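Local coordinates for rhodopsin (Todarodes pacificus, PDB 2Z73), which detects light for vision through its bound retinal, whose isomerization from 11-cis to all-trans activates G-protein signalling to phospholipase C, at residues F89-I94 against K99-G104; I168-I171 against A176-L179; I54-F59 against N75-D80; T196-I201 against A284-L289. All coordinates share one frame; numbering follows the deposited sequence.

Contact 1: F89-I94 against K99-G104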
loop_
_atom_site.group_PDB
_atom_site.type_symbol
_atom_site.label_atom_id
_atom_site.label_comp_id
_atom_site.label_asym_id
_atom_site.label_seq_id
_atom_site.Cartn_x
_atom_site.Cartn_y
_atom_site.Cartn_z
ATOM N N PHE A 89 -15.943 -0.898 -7.888
ATOM C CA PHE A 89 -17.347 -1.241 -8.093
ATOM C C PHE A 89 -18.060 -1.235 -6.746
ATOM O O PHE A 89 -17.546 -1.785 -5.766
ATOM C CB PHE A 89 -17.484 -2.606 -8.765
ATOM C CG PHE A 89 -18.907 -3.054 -8.922
ATOM C CD1 PHE A 89 -19.534 -3.789 -7.917
ATOM C CD2 PHE A 89 -19.641 -2.687 -10.037
ATOM C CE1 PHE A 89 -20.878 -4.146 -8.020
ATOM C CE2 PHE A 89 -20.986 -3.039 -10.151
ATOM C CZ PHE A 89 -21.605 -3.771 -9.134
ATOM N N PRO A 90 -19.269 -0.640 -6.685
ATOM C CA PRO A 90 -20.008 0.009 -7.769
ATOM C C PRO A 90 -19.984 1.542 -7.817
ATOM O O PRO A 90 -20.422 2.135 -8.800
ATOM C CB PRO A 90 -21.421 -0.483 -7.527
ATOM C CG PRO A 90 -21.517 -0.313 -6.044
ATOM C CD PRO A 90 -20.175 -0.896 -5.548
ATOM N N LEU A 91 -19.498 2.188 -6.763
ATOM C CA LEU A 91 -19.499 3.647 -6.728
ATOM C C LEU A 91 -18.884 4.348 -7.950
ATOM O O LEU A 91 -19.484 5.277 -8.501
ATOM C CB LEU A 91 -18.838 4.134 -5.429
ATOM C CG LEU A 91 -19.585 3.723 -4.143
ATOM C CD1 LEU A 91 -18.832 4.162 -2.900
ATOM C CD2 LEU A 91 -20.972 4.320 -4.158
ATOM N N MET A 92 -17.705 3.923 -8.397
ATOM C CA MET A 92 -17.111 4.590 -9.550
ATOM C C MET A 92 -17.552 3.952 -10.855
ATOM O O MET A 92 -18.067 4.627 -11.745
ATOM C CB MET A 92 -15.583 4.595 -9.472
ATOM C CG MET A 92 -14.950 5.519 -10.517
ATOM S SD MET A 92 -13.136 5.606 -10.539
ATOM C CE MET A 92 -12.904 6.658 -11.917
ATOM N N THR A 93 -17.352 2.648 -10.966
ATOM C CA THR A 93 -17.723 1.926 -12.167
ATOM C C THR A 93 -19.128 2.272 -12.641
ATOM O O THR A 93 -19.324 2.570 -13.818
ATOM C CB THR A 93 -17.607 0.414 -11.942
ATOM O OG1 THR A 93 -16.275 0.116 -11.514
ATOM C CG2 THR A 93 -17.919 -0.364 -13.229
ATOM N N ILE A 94 -20.104 2.234 -11.737
ATOM C CA ILE A 94 -21.479 2.547 -12.113
ATOM C C ILE A 94 -21.582 4.012 -12.527
ATOM O O ILE A 94 -22.281 4.343 -13.478
ATOM C CB ILE A 94 -22.465 2.243 -10.955
ATOM C CG1 ILE A 94 -22.588 0.731 -10.773
ATOM C CG2 ILE A 94 -23.841 2.830 -11.240
ATOM C CD1 ILE A 94 -23.094 0.008 -11.992
ATOM N N LYS A 99 -21.955 8.173 -16.912
ATOM C CA LYS A 99 -21.294 9.449 -17.131
ATOM C C LYS A 99 -21.713 10.452 -16.065
ATOM O O LYS A 99 -21.825 11.639 -16.344
ATOM C CB LYS A 99 -21.631 9.957 -18.531
ATOM C CG LYS A 99 -21.106 9.015 -19.616
ATOM C CD LYS A 99 -22.044 8.870 -20.798
ATOM C CE LYS A 99 -22.099 10.123 -21.635
ATOM N NZ LYS A 99 -22.961 9.912 -22.828
ATOM N N LYS A 100 -21.932 9.966 -14.841
ATOM C CA LYS A 100 -22.339 10.820 -13.731
ATOM C C LYS A 100 -22.328 10.106 -12.379
ATOM O O LYS A 100 -22.614 8.915 -12.309
ATOM C CB LYS A 100 -23.742 11.370 -13.995
ATOM C CG LYS A 100 -24.262 12.284 -12.906
ATOM C CD LYS A 100 -25.474 13.082 -13.378
ATOM C CE LYS A 100 -25.138 13.918 -14.610
ATOM N NZ LYS A 100 -23.939 14.770 -14.391
ATOM N N TRP A 101 -21.990 10.837 -11.315
ATOM C CA TRP A 101 -21.981 10.289 -9.962
ATOM C C TRP A 101 -23.386 10.396 -9.397
ATOM O O TRP A 101 -23.832 11.473 -8.992
ATOM C CB TRP A 101 -21.002 11.052 -9.057
ATOM C CG TRP A 101 -21.034 10.601 -7.605
ATOM C CD1 TRP A 101 -21.893 11.030 -6.633
ATOM C CD2 TRP A 101 -20.184 9.627 -6.984
ATOM N NE1 TRP A 101 -21.632 10.389 -5.450
ATOM C CE2 TRP A 101 -20.588 9.521 -5.634
ATOM C CE3 TRP A 101 -19.119 8.829 -7.436
ATOM C CZ2 TRP A 101 -19.965 8.646 -4.723
ATOM C CZ3 TRP A 101 -18.494 7.954 -6.526
ATOM C CH2 TRP A 101 -18.924 7.875 -5.188
ATOM N N ILE A 102 -24.085 9.268 -9.376
ATOM C CA ILE A 102 -25.469 9.199 -8.906
ATOM C C ILE A 102 -25.650 8.741 -7.467
ATOM O O ILE A 102 -26.761 8.397 -7.088
ATOM C CB ILE A 102 -26.275 8.208 -9.754
ATOM C CG1 ILE A 102 -25.637 6.808 -9.627
ATOM C CG2 ILE A 102 -26.319 8.668 -11.200
ATOM C CD1 ILE A 102 -26.494 5.663 -10.129
ATOM N N PHE A 103 -24.597 8.740 -6.660
ATOM C CA PHE A 103 -24.737 8.236 -5.299
ATOM C C PHE A 103 -24.814 9.250 -4.177
ATOM O O PHE A 103 -24.773 8.880 -3.005
ATOM C CB PHE A 103 -23.631 7.215 -5.022
ATOM C CG PHE A 103 -23.615 6.069 -6.002
ATOM C CD1 PHE A 103 -24.595 5.077 -5.950
ATOM C CD2 PHE A 103 -22.657 6.013 -7.009
ATOM C CE1 PHE A 103 -24.619 4.048 -6.895
ATOM C CE2 PHE A 103 -22.672 4.989 -7.957
ATOM C CZ PHE A 103 -23.651 4.011 -7.903
ATOM N N GLY A 104 -24.942 10.524 -4.529
ATOM C CA GLY A 104 -25.056 11.559 -3.517
ATOM C C GLY A 104 -23.778 12.020 -2.861
ATOM O O GLY A 104 -22.754 11.358 -2.933
#

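Contact 2: I168-I171 against A176-L179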
loop_
_atom_site.group_PDB
_atom_site.type_symbol
_atom_site.label_atom_id
_atom_site.label_comp_id
_atom_site.label_asym_id
_atom_site.label_seq_id
_atom_site.Cartn_x
_atom_site.Cartn_y
_atom_site.Cartn_z
ATOM N N ILE A 168 -9.514 12.380 8.079
ATOM C CA ILE A 168 -10.815 12.839 8.538
ATOM C C ILE A 168 -11.031 14.350 8.506
ATOM O O ILE A 168 -12.158 14.821 8.678
ATOM C CB ILE A 168 -11.114 12.307 9.955
ATOM C CG1 ILE A 168 -12.626 12.287 10.179
ATOM C CG2 ILE A 168 -10.402 13.153 11.007
ATOM C CD1 ILE A 168 -13.063 11.346 11.291
ATOM N N GLY A 169 -9.962 15.106 8.274
ATOM C CA GLY A 169 -10.082 16.551 8.235
ATOM C C GLY A 169 -11.270 17.022 7.421
ATOM O O GLY A 169 -12.200 17.612 7.966
ATOM N N PRO A 170 -11.279 16.764 6.108
ATOM C CA PRO A 170 -12.376 17.181 5.239
ATOM C C PRO A 170 -13.762 16.768 5.733
ATOM O O PRO A 170 -14.776 17.364 5.346
ATOM C CB PRO A 170 -12.016 16.534 3.909
ATOM C CG PRO A 170 -10.532 16.588 3.929
ATOM C CD PRO A 170 -10.238 16.088 5.323
ATOM N N ILE A 171 -13.815 15.750 6.584
ATOM C CA ILE A 171 -15.094 15.294 7.108
ATOM C C ILE A 171 -15.654 16.358 8.042
ATOM O O ILE A 171 -16.868 16.482 8.199
ATOM C CB ILE A 171 -14.950 13.962 7.873
ATOM C CG1 ILE A 171 -14.559 12.853 6.897
ATOM C CG2 ILE A 171 -16.248 13.623 8.610
ATOM C CD1 ILE A 171 -15.569 12.614 5.790
ATOM N N ALA A 176 -11.997 19.217 2.069
ATOM C CA ALA A 176 -13.225 18.696 1.522
ATOM C C ALA A 176 -13.008 17.538 0.567
ATOM O O ALA A 176 -11.935 17.371 -0.019
ATOM C CB ALA A 176 -13.996 19.806 0.833
ATOM N N TYR A 177 -14.055 16.735 0.429
ATOM C CA TYR A 177 -14.053 15.592 -0.458
ATOM C C TYR A 177 -15.132 15.855 -1.492
ATOM O O TYR A 177 -16.312 15.939 -1.170
ATOM C CB TYR A 177 -14.353 14.318 0.326
ATOM C CG TYR A 177 -13.159 13.786 1.074
ATOM C CD1 TYR A 177 -12.016 13.391 0.381
ATOM C CD2 TYR A 177 -13.173 13.650 2.465
ATOM C CE1 TYR A 177 -10.914 12.862 1.045
ATOM C CE2 TYR A 177 -12.062 13.117 3.147
ATOM C CZ TYR A 177 -10.939 12.721 2.421
ATOM O OH TYR A 177 -9.850 12.154 3.038
ATOM N N THR A 178 -14.724 15.998 -2.740
ATOM C CA THR A 178 -15.682 16.277 -3.786
ATOM C C THR A 178 -15.267 15.587 -5.075
ATOM O O THR A 178 -14.311 14.808 -5.081
ATOM C CB THR A 178 -15.789 17.812 -3.995
ATOM O OG1 THR A 178 -16.625 18.089 -5.121
ATOM C CG2 THR A 178 -14.417 18.419 -4.208
ATOM N N LEU A 179 -15.989 15.856 -6.157
ATOM C CA LEU A 179 -15.678 15.251 -7.447
ATOM C C LEU A 179 -14.411 15.853 -8.082
ATOM O O LEU A 179 -14.009 16.970 -7.766
ATOM C CB LEU A 179 -16.862 15.439 -8.389
ATOM C CG LEU A 179 -18.220 14.989 -7.835
ATOM C CD1 LEU A 179 -19.331 15.794 -8.512
ATOM C CD2 LEU A 179 -18.421 13.482 -8.035
#

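Contact 3: I54-F59 against N75-D80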
loop_
_atom_site.group_PDB
_atom_site.type_symbol
_atom_site.label_atom_id
_atom_site.label_comp_id
_atom_site.label_asym_id
_atom_site.label_seq_id
_atom_site.Cartn_x
_atom_site.Cartn_y
_atom_site.Cartn_z
ATOM N N ILE A 54 -7.151 -13.290 -0.711
ATOM C CA ILE A 54 -6.301 -14.458 -0.640
ATOM C C ILE A 54 -5.182 -14.302 0.381
ATOM O O ILE A 54 -4.912 -15.222 1.148
ATOM C CB ILE A 54 -5.675 -14.769 -1.999
ATOM C CG1 ILE A 54 -6.778 -15.023 -3.023
ATOM C CG2 ILE A 54 -4.756 -15.965 -1.879
ATOM C CD1 ILE A 54 -6.268 -15.457 -4.376
ATOM N N VAL A 55 -4.520 -13.150 0.390
ATOM C CA VAL A 55 -3.444 -12.954 1.341
ATOM C C VAL A 55 -4.020 -12.984 2.747
ATOM O O VAL A 55 -3.499 -13.686 3.618
ATOM C CB VAL A 55 -2.634 -11.625 1.069
ATOM C CG1 VAL A 55 -3.535 -10.567 0.494
ATOM C CG2 VAL A 55 -1.975 -11.128 2.353
ATOM N N ILE A 56 -5.111 -12.267 2.972
ATOM C CA ILE A 56 -5.729 -12.281 4.291
ATOM C C ILE A 56 -6.146 -13.701 4.694
ATOM O O ILE A 56 -5.911 -14.126 5.827
ATOM C CB ILE A 56 -6.977 -11.393 4.353
ATOM C CG1 ILE A 56 -6.598 -9.927 4.115
ATOM C CG2 ILE A 56 -7.663 -11.573 5.710
ATOM C CD1 ILE A 56 -7.786 -8.981 4.172
ATOM N N TYR A 57 -6.769 -14.426 3.767
ATOM C CA TYR A 57 -7.216 -15.790 4.036
ATOM C C TYR A 57 -6.023 -16.672 4.356
ATOM O O TYR A 57 -5.941 -17.233 5.446
ATOM C CB TYR A 57 -7.981 -16.352 2.828
ATOM C CG TYR A 57 -8.442 -17.793 2.978
ATOM C CD1 TYR A 57 -7.852 -18.813 2.233
ATOM C CD2 TYR A 57 -9.465 -18.134 3.864
ATOM C CE1 TYR A 57 -8.264 -20.126 2.364
ATOM C CE2 TYR A 57 -9.880 -19.447 4.006
ATOM C CZ TYR A 57 -9.276 -20.437 3.252
ATOM O OH TYR A 57 -9.678 -21.750 3.382
ATOM N N LEU A 58 -5.091 -16.776 3.409
ATOM C CA LEU A 58 -3.895 -17.594 3.589
ATOM C C LEU A 58 -3.034 -17.211 4.803
ATOM O O LEU A 58 -2.613 -18.084 5.562
ATOM C CB LEU A 58 -3.042 -17.559 2.316
ATOM C CG LEU A 58 -3.106 -18.788 1.400
ATOM C CD1 LEU A 58 -4.490 -19.411 1.424
ATOM C CD2 LEU A 58 -2.718 -18.391 -0.015
ATOM N N PHE A 59 -2.776 -15.920 4.998
ATOM C CA PHE A 59 -1.946 -15.516 6.130
ATOM C C PHE A 59 -2.569 -15.753 7.506
ATOM O O PHE A 59 -1.861 -16.107 8.444
ATOM C CB PHE A 59 -1.496 -14.052 5.990
ATOM C CG PHE A 59 -0.184 -13.885 5.253
ATOM C CD1 PHE A 59 -0.125 -13.961 3.863
ATOM C CD2 PHE A 59 0.997 -13.669 5.957
ATOM C CE1 PHE A 59 1.095 -13.824 3.187
ATOM C CE2 PHE A 59 2.218 -13.532 5.292
ATOM C CZ PHE A 59 2.268 -13.609 3.906
ATOM N N ASN A 75 -2.841 -6.530 7.759
ATOM C CA ASN A 75 -3.384 -5.184 7.890
ATOM C C ASN A 75 -3.307 -4.448 6.547
ATOM O O ASN A 75 -4.249 -3.747 6.158
ATOM C CB ASN A 75 -2.616 -4.404 8.965
ATOM C CG ASN A 75 -3.190 -3.018 9.189
ATOM O OD1 ASN A 75 -4.299 -2.870 9.706
ATOM N ND2 ASN A 75 -2.446 -1.997 8.794
ATOM N N LEU A 76 -2.182 -4.618 5.853
ATOM C CA LEU A 76 -1.966 -3.992 4.551
ATOM C C LEU A 76 -2.996 -4.525 3.545
ATOM O O LEU A 76 -3.581 -3.766 2.771
ATOM C CB LEU A 76 -0.563 -4.323 4.045
ATOM C CG LEU A 76 0.229 -3.286 3.254
ATOM C CD1 LEU A 76 1.358 -3.992 2.519
ATOM C CD2 LEU A 76 -0.661 -2.555 2.258
ATOM N N ALA A 77 -3.209 -5.838 3.558
ATOM C CA ALA A 77 -4.156 -6.460 2.648
ATOM C C ALA A 77 -5.586 -6.010 2.929
ATOM O O ALA A 77 -6.377 -5.858 1.999
ATOM C CB ALA A 77 -4.054 -7.968 2.737
ATOM N N PHE A 78 -5.927 -5.811 4.200
ATOM C CA PHE A 78 -7.280 -5.372 4.548
ATOM C C PHE A 78 -7.438 -3.965 3.980
ATOM O O PHE A 78 -8.476 -3.611 3.413
ATOM C CB PHE A 78 -7.470 -5.320 6.068
ATOM C CG PHE A 78 -8.841 -4.872 6.491
ATOM C CD1 PHE A 78 -9.800 -5.792 6.882
ATOM C CD2 PHE A 78 -9.191 -3.525 6.448
ATOM C CE1 PHE A 78 -11.085 -5.385 7.220
ATOM C CE2 PHE A 78 -10.480 -3.110 6.785
ATOM C CZ PHE A 78 -11.425 -4.039 7.169
ATOM N N SER A 79 -6.386 -3.176 4.151
ATOM C CA SER A 79 -6.340 -1.821 3.668
ATOM C C SER A 79 -6.567 -1.795 2.165
ATOM O O SER A 79 -7.458 -1.107 1.665
ATOM C CB SER A 79 -4.973 -1.212 3.988
ATOM O OG SER A 79 -4.879 0.132 3.566
ATOM N N ASP A 80 -5.761 -2.553 1.439
ATOM C CA ASP A 80 -5.868 -2.602 -0.013
ATOM C C ASP A 80 -7.175 -3.233 -0.463
ATOM O O ASP A 80 -7.736 -2.870 -1.511
ATOM C CB ASP A 80 -4.670 -3.346 -0.585
ATOM C CG ASP A 80 -3.373 -2.619 -0.324
ATOM O OD1 ASP A 80 -2.289 -3.225 -0.492
ATOM O OD2 ASP A 80 -3.440 -1.434 0.048
#

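Contact 4: T196-I201 against A284-L289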
loop_
_atom_site.group_PDB
_atom_site.type_symbol
_atom_site.label_atom_id
_atom_site.label_comp_id
_atom_site.label_asym_id
_atom_site.label_seq_id
_atom_site.Cartn_x
_atom_site.Cartn_y
_atom_site.Cartn_z
ATOM N N THR A 196 -7.799 27.260 5.210
ATOM C CA THR A 196 -8.265 25.971 5.696
ATOM C C THR A 196 -7.863 24.815 4.786
ATOM O O THR A 196 -7.153 23.909 5.205
ATOM C CB THR A 196 -9.804 25.958 5.837
ATOM O OG1 THR A 196 -10.217 27.066 6.646
ATOM C CG2 THR A 196 -10.270 24.650 6.488
ATOM N N THR A 197 -8.326 24.858 3.541
ATOM C CA THR A 197 -8.032 23.803 2.581
ATOM C C THR A 197 -6.544 23.544 2.401
ATOM O O THR A 197 -6.102 22.387 2.377
ATOM C CB THR A 197 -8.618 24.115 1.195
ATOM O OG1 THR A 197 -10.021 24.407 1.309
ATOM C CG2 THR A 197 -8.420 22.919 0.271
ATOM N N ARG A 198 -5.767 24.615 2.283
ATOM C CA ARG A 198 -4.327 24.488 2.073
ATOM C C ARG A 198 -3.585 23.863 3.235
ATOM O O ARG A 198 -2.626 23.118 3.028
ATOM C CB ARG A 198 -3.723 25.857 1.742
ATOM C CG ARG A 198 -2.225 25.834 1.489
ATOM C CD ARG A 198 -1.754 27.120 0.831
ATOM N NE ARG A 198 -2.079 27.153 -0.593
ATOM C CZ ARG A 198 -1.795 28.170 -1.401
ATOM N NH1 ARG A 198 -1.182 29.242 -0.921
ATOM N NH2 ARG A 198 -2.111 28.112 -2.690
ATOM N N SER A 199 -4.012 24.155 4.459
ATOM C CA SER A 199 -3.359 23.584 5.638
ATOM C C SER A 199 -3.622 22.084 5.698
ATOM O O SER A 199 -2.727 21.295 6.023
ATOM C CB SER A 199 -3.865 24.255 6.925
ATOM O OG SER A 199 -5.278 24.249 7.008
ATOM N N ASN A 200 -4.848 21.688 5.376
ATOM C CA ASN A 200 -5.199 20.279 5.384
ATOM C C ASN A 200 -4.404 19.547 4.309
ATOM O O ASN A 200 -3.962 18.421 4.520
ATOM C CB ASN A 200 -6.695 20.093 5.156
ATOM C CG ASN A 200 -7.124 18.649 5.306
ATOM O OD1 ASN A 200 -7.524 18.003 4.338
ATOM N ND2 ASN A 200 -7.040 18.134 6.530
ATOM N N ILE A 201 -4.219 20.179 3.156
ATOM C CA ILE A 201 -3.430 19.554 2.095
ATOM C C ILE A 201 -2.000 19.395 2.593
ATOM O O ILE A 201 -1.423 18.312 2.525
ATOM C CB ILE A 201 -3.391 20.406 0.812
ATOM C CG1 ILE A 201 -4.760 20.401 0.141
ATOM C CG2 ILE A 201 -2.324 19.873 -0.123
ATOM C CD1 ILE A 201 -4.824 21.196 -1.124
ATOM N N ALA A 284 -2.174 21.957 -8.974
ATOM C CA ALA A 284 -3.495 22.557 -8.890
ATOM C C ALA A 284 -3.631 23.462 -7.673
ATOM O O ALA A 284 -4.405 24.418 -7.685
ATOM C CB ALA A 284 -4.557 21.465 -8.854
ATOM N N GLN A 285 -2.875 23.171 -6.624
ATOM C CA GLN A 285 -2.960 23.962 -5.404
ATOM C C GLN A 285 -1.887 25.040 -5.301
ATOM O O GLN A 285 -2.035 26.002 -4.531
ATOM C CB GLN A 285 -2.872 23.032 -4.189
ATOM C CG GLN A 285 -2.807 23.730 -2.834
ATOM C CD GLN A 285 -4.105 24.415 -2.460
ATOM O OE1 GLN A 285 -4.204 25.043 -1.408
ATOM N NE2 GLN A 285 -5.107 24.295 -3.317
ATOM N N PHE A 286 -0.811 24.894 -6.072
ATOM C CA PHE A 286 0.286 25.855 -6.020
ATOM C C PHE A 286 0.797 26.344 -7.365
ATOM O O PHE A 286 1.476 27.366 -7.424
ATOM C CB PHE A 286 1.459 25.258 -5.253
ATOM C CG PHE A 286 1.181 25.018 -3.800
ATOM C CD1 PHE A 286 1.373 23.758 -3.250
ATOM C CD2 PHE A 286 0.779 26.059 -2.971
ATOM C CE1 PHE A 286 1.174 23.538 -1.899
ATOM C CE2 PHE A 286 0.577 25.849 -1.614
ATOM C CZ PHE A 286 0.777 24.584 -1.076
ATOM N N GLY A 287 0.481 25.627 -8.437
ATOM C CA GLY A 287 0.962 26.031 -9.745
ATOM C C GLY A 287 -0.101 26.363 -10.775
ATOM O O GLY A 287 -1.187 26.830 -10.432
ATOM N N PRO A 288 0.197 26.143 -12.065
ATOM C CA PRO A 288 -0.715 26.409 -13.181
ATOM C C PRO A 288 -1.948 25.505 -13.192
ATOM O O PRO A 288 -1.919 24.404 -13.753
ATOM C CB PRO A 288 0.160 26.171 -14.410
ATOM C CG PRO A 288 1.535 26.448 -13.914
ATOM C CD PRO A 288 1.536 25.796 -12.566
ATOM N N LEU A 289 -3.037 25.964 -12.586
ATOM C CA LEU A 289 -4.252 25.166 -12.572
ATOM C C LEU A 289 -4.661 24.815 -13.993
ATOM O O LEU A 289 -5.375 23.842 -14.206
ATOM C CB LEU A 289 -5.396 25.926 -11.901
ATOM C CG LEU A 289 -6.775 25.235 -11.898
ATOM C CD1 LEU A 289 -6.745 24.012 -10.969
ATOM C CD2 LEU A 289 -7.844 26.224 -11.441
#

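Contact 1: F89-I94 against K99-G104
Leu91 and Phe103 hold the middle of this contact. The CD2 methyl of Leu91 sits over one face of the Phe103 ring, 3.9 Å from the ring centroid and 23° off its normal, a CH-pi contact. CG1 of Ile102 lies over the opposite face, leaving the ring slotted between two aliphatic bumps. With CG anti to its own carbonyl carbon (chi1 -57°), Phe103 pushes the outer part of this ring into the hollow between Leu91 and Ile94: CE2 comes to 3.2 Å from Leu91 O, and CZ rests 3.5 Å from Ile94 CG2. Ile94 CB closes the hollow at the ring's edge, in its plane. Leu91 is itself a bump for a second ring, with its CB 3.7 Å from CH2 of Trp101. Trp101 NE1 donates to Gly104 O at 2.9 Å, which helps to fix the indole, and Phe103 CB lies over one of its faces. Cut back to an alanine, Phe103 is likely to leave a gap between Leu91 and Ile94 and to rob the Leu91 methyl of its aromatic seat. Trp101 to Gly104 form the WxFG motif of the first extracellular loop in class A receptors, here folded back on helix 91-97.

Contact 2: I168-I171 against A176-L179
The ring of Tyr177 carries Pro170 on one face: CG of the proline stands 4.3 Å from the ring centroid, 25° off the normal, as a CH-pi contact. Ile171 reaches the same ring at a slant, its CD1 4.2 Å from Tyr177 CD2. Retinal, Phe113, Phe188 and Met204 also touch the tyrosine, which places it in the wall of the chromophore pocket. Tyr177 opens strand 177-179, which pairs antiparallel with strand 186-188 in the second extracellular loop; this is the beta-hairpin that lids retinal in rhodopsins. The contact thus joins the extracellular end of the fourth transmembrane helix to the start of that lid, just after the chain has doubled back.

The turn is close: the CA atoms of Pro170 and Ala176 are 4.1 Å apart. Pro170 points its CB toward the returning chain, and that atom does most of the touching, lying 3.3 Å from Ala176 N and 3.4 Å from Tyr177 CD2. Tyr177 CG lies anti to its carbonyl carbon (chi1 -79°), which swings the ring back over Pro170. A 3-10 turn, with Ile171 N bonded to Ile168 O, presents the proline. Pro170 also meets Asn200 and Met204 of helix 195-224, so it is packed between that helix and the hairpin. The contact itself is apolar, with no hydrogen bond between the two segments, but the far end of the phenol has a polar fix that limits how the ring can slide: Tyr177 OH is hydrogen-bonded to the backbone O of Ala167.

Contact 3: I54-F59 against N75-D80
Helices 1 and 2 of the seven-transmembrane receptor fold pack here as antiparallel neighbours, with Val55 and Ile56 of the first closing on Ala77 of the second. The short segments run 8.9 Å apart at their axes, with 151° between their directions. Leu76, Ala77 and Asp80 belong to the LAxxD motif of helix 2 in class A receptors.

Ala77 is the small bump in the middle. Its CB points toward helix 31-61 and touches two side chains at once, lying 3.5 Å from Val55 CG1 and 3.5 Å from Ile56 CG1. The second methyl of Val55, CG2, stands 3.8 Å from the same Ala77 CB, so the valine straddles it with both branches. Ile56 is stretched out (chi2 -180°), which carries its CD1 past the alanine and onto the backbone of the next residue, 3.7 Å from Phe78 CA. With such a small residue between them, the backbones come near, and the CA atoms of Ile56 and Ala77 are 6.2 Å apart.

A bound palmitic acid touches Ile56 and Phe78, consistent with this edge of the seam facing lipid. Val55 instead packs on Pro312 of helix 311-318. The polar side chains of 75-80 work elsewhere: Asn75 bonds to Trp160, Asp80 and Ser79 to Ser122. Were Ile56 a mere alanine, Ala77 and the Phe78 backbone would probably lose part of their cover, and the palmitic acid chain some of the wall it lies on. Phe78 sends its ring away from helix 31-61, and what it offers to Ile56 CD1 is its CB, 4.1 Å off.

Contact 4: T196-I201 against A284-L289
Arg198 is the first residue of 196-201 to reach across, and it grips Gln285 side-on with two nitrogens. Its chain starts anti to the backbone N (chi1 -179°) and bends at chi3, which turns the guanidinium toward the backbone of Gln285. Arg198 NE donates to Gln285 OE1 at 3.1 Å, coming in from above the amide's carbonyl plane, with the guanidinium and amide planes 89° apart. Arg198 NH2 takes the backbone, reaching Gln285 O at 2.8 Å almost head-on to the carbonyl, though the N-H is bent to 131°. CE2 of Phe286 sits over one face of the guanidinium, toward its rim, 3.1 Å from Arg198 NE, with the ring inclined to that plane rather than stacked flat on it.

Ser199 and Asn200 turn to other business: Ser199 OG bonds back to Thr196 O and to Trp174, while Asn200 packs on Pro170 and Trp174. One helical turn beyond Arg198, Ile201 points toward the partner segment again and sets its CD1 3.6 Å from Gln285 CD. The glutamine is thus bounded by the arginine at its oxygen and by a methyl along its chain.

The other end of that amide is occupied as well, since Gln285 NE2 bonds to Ser192 O and Tyr190 O. The contact ties the extracellular ends of transmembrane helices 5 and 6 together with polar bonds. Arg198 spends two donors on neutral oxygens of one residue, so this is a link without a salt bridge, and a buried glutamine has both ends of its amide satisfied.

How the contacts relate
Contact 3 is the buried one, far down the bundle, where helices 31-61 and 70-87 meet through apolar contacts alone. Contact 1 lies at the surface, and contacts 2 and 4 are partly buried; all three belong to the extracellular end. Contacts 1 and 2 each use aromatic rings where the chain folds back on itself close to where a transmembrane helix ends or begins, and they meet where Trp101 CB packs on Leu179 CD2 at 3.7 Å. Contact 4 joins segments distant in sequence and is the one of the four with hydrogen bonds across it. It touches contact 2 as well, through Asn200 against Pro170 and Gly169, so contact 2 lies between contacts 1 and 4.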